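Glyoxalase family protein (Enterococcus faecalis, PDB 2P25) is of unknown function but belongs to the glyoxalase/bleomycin resistance protein/dioxygenase superfamily and is built from two beta-alpha-beta-beta-beta modules. Local coordinates at residues N21-V24 / E25-F29. Sequence-based numbering, arbitrary orientation.
Sequences NFYV and EKLGF
Phe22 O accepts from Leu27 N at 3.0 Å, an i to i-5 bond of the wider, pi-type turn near the end of helix 16-26, and Tyr23 O reaches on to Phe29 N, also at 3.0 Å. This is the C-terminal end of the helix of the first beta-alpha-beta-beta-beta module of the glyoxalase superfamily fold; Gly28, with phi +80°, turns the chain out of the helix and into strand 30-37. A weak bond from Gly28 N to Val24 O spans the same turn.

Phe22 and Tyr23 form the inward side with Leu27. A chi1 of -174° sets Phe22 CG beside the carbonyl carbon, from where the ring edge reaches one face of the Tyr23 ring, with CD2 3.6 Å above its centre. Leu27 CD2 meets both rings obliquely, 3.6 Å from Phe22 CE2 and 4.0 Å from Tyr23 CD1. Beyond this cluster, Tyr23 OH is hydrogen-bonded to Asp116, its ring packs on Leu54 and Ile56 of strand 52-58, and Leu27 touches Phe3 of the second subunit.

On another side of the helix, the extended chain of Lys26 passes Asn21, its CG only 3.2 Å from Asn21 O, and carries NZ to a hydrogen bond with Gln94 O. Phe29 packs on strands 42-49 and 52-58, and the edge of its ring receives Tyr23 O in plane, 3.4 Å from CD2. The same oxygen accepts from Phe29 N in its own carbonyl plane. Past the glycine, the returning chain brings Phe29 O to 3.4 Å from Val24 CG1.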
loop_
_atom_site.group_PDB
_atom_site.type_symbol
_atom_site.label_atom_id
_atom_site.label_comp_id
_atom_site.label_asym_id
_atom_site.label_seq_id
_atom_site.Cartn_x
_atom_site.Cartn_y
_atom_site.Cartn_z
ATOM N N ASN A 21 -17.852 -7.670 -3.988
ATOM C CA ASN A 21 -18.221 -7.404 -5.381
ATOM C C ASN A 21 -17.011 -6.858 -6.148
ATOM O O ASN A 21 -16.717 -7.295 -7.264
ATOM C CB ASN A 21 -19.396 -6.431 -5.396
ATOM C CG ASN A 21 -19.904 -6.127 -6.784
ATOM O OD1 ASN A 21 -20.417 -7.006 -7.496
ATOM N ND2 ASN A 21 -19.792 -4.862 -7.174
ATOM N N PHE A 22 -16.272 -5.955 -5.521
ATOM C CA PHE A 22 -15.164 -5.281 -6.200
ATOM C C PHE A 22 -13.892 -6.130 -6.227
ATOM O O PHE A 22 -13.372 -6.459 -7.299
ATOM C CB PHE A 22 -14.902 -3.922 -5.536
ATOM C CG PHE A 22 -13.871 -3.080 -6.248
ATOM C CD1 PHE A 22 -14.260 -2.173 -7.263
ATOM C CD2 PHE A 22 -12.527 -3.154 -5.883
ATOM C CE1 PHE A 22 -13.288 -1.359 -7.909
ATOM C CE2 PHE A 22 -11.540 -2.346 -6.504
ATOM C CZ PHE A 22 -11.925 -1.463 -7.552
ATOM N N TYR A 23 -13.368 -6.477 -5.058
ATOM C CA TYR A 23 -12.072 -7.164 -5.013
ATOM C C TYR A 23 -12.101 -8.630 -5.426
ATOM O O TYR A 23 -11.195 -9.111 -6.083
ATOM C CB TYR A 23 -11.427 -7.013 -3.634
ATOM C CG TYR A 23 -10.937 -5.615 -3.377
ATOM C CD1 TYR A 23 -9.725 -5.187 -3.893
ATOM C CD2 TYR A 23 -11.701 -4.699 -2.620
ATOM C CE1 TYR A 23 -9.259 -3.903 -3.672
ATOM C CE2 TYR A 23 -11.239 -3.395 -2.396
ATOM C CZ TYR A 23 -10.013 -3.013 -2.913
ATOM O OH TYR A 23 -9.502 -1.750 -2.713
ATOM N N VAL A 24 -13.138 -9.341 -5.003
ATOM C CA VAL A 24 -13.232 -10.753 -5.310
ATOM C C VAL A 24 -13.863 -10.953 -6.683
ATOM O O VAL A 24 -13.256 -11.598 -7.555
ATOM C CB VAL A 24 -13.977 -11.522 -4.199
ATOM C CG1 VAL A 24 -14.159 -13.020 -4.585
ATOM C CG2 VAL A 24 -13.215 -11.381 -2.845
ATOM N N GLU A 25 -15.069 -10.431 -6.891
ATOM C CA GLU A 25 -15.794 -10.739 -8.126
ATOM C C GLU A 25 -15.215 -10.073 -9.375
ATOM O O GLU A 25 -15.108 -10.712 -10.430
ATOM C CB GLU A 25 -17.316 -10.490 -7.974
ATOM C CG GLU A 25 -18.000 -11.383 -6.902
ATOM C CD GLU A 25 -17.848 -12.887 -7.170
ATOM O OE1 GLU A 25 -17.857 -13.299 -8.358
ATOM O OE2 GLU A 25 -17.720 -13.662 -6.191
ATOM N N LYS A 26 -14.817 -8.811 -9.265
ATOM C CA LYS A 26 -14.329 -8.083 -10.413
ATOM C C LYS A 26 -12.833 -8.171 -10.616
ATOM O O LYS A 26 -12.376 -8.521 -11.705
ATOM C CB LYS A 26 -14.812 -6.625 -10.382
ATOM C CG LYS A 26 -16.314 -6.559 -10.398
ATOM C CD LYS A 26 -16.844 -5.140 -10.266
ATOM C CE LYS A 26 -18.360 -5.133 -10.422
ATOM N NZ LYS A 26 -18.950 -3.754 -10.265
ATOM N N LEU A 27 -12.063 -7.872 -9.580
ATOM C CA LEU A 27 -10.605 -7.922 -9.681
ATOM C C LEU A 27 -10.066 -9.357 -9.654
ATOM O O LEU A 27 -8.905 -9.592 -10.018
ATOM C CB LEU A 27 -9.947 -7.086 -8.575
ATOM C CG LEU A 27 -9.588 -5.647 -9.004
ATOM C CD1 LEU A 27 -10.607 -5.008 -9.942
ATOM C CD2 LEU A 27 -9.235 -4.758 -7.877
ATOM N N GLY A 28 -10.905 -10.295 -9.217
ATOM C CA GLY A 28 -10.564 -11.716 -9.282
ATOM C C GLY A 28 -9.658 -12.226 -8.186
ATOM O O GLY A 28 -9.020 -13.281 -8.336
ATOM N N PHE A 29 -9.592 -11.508 -7.067
ATOM C CA PHE A 29 -8.903 -12.025 -5.908
ATOM C C PHE A 29 -9.731 -13.195 -5.379
ATOM O O PHE A 29 -10.962 -13.236 -5.565
ATOM C CB PHE A 29 -8.740 -10.931 -4.862
ATOM C CG PHE A 29 -7.600 -10.023 -5.138
ATOM C CD1 PHE A 29 -6.329 -10.308 -4.622
ATOM C CD2 PHE A 29 -7.781 -8.878 -5.899
ATOM C CE1 PHE A 29 -5.248 -9.460 -4.854
ATOM C CE2 PHE A 29 -6.699 -8.000 -6.145
ATOM C CZ PHE A 29 -5.432 -8.304 -5.626
#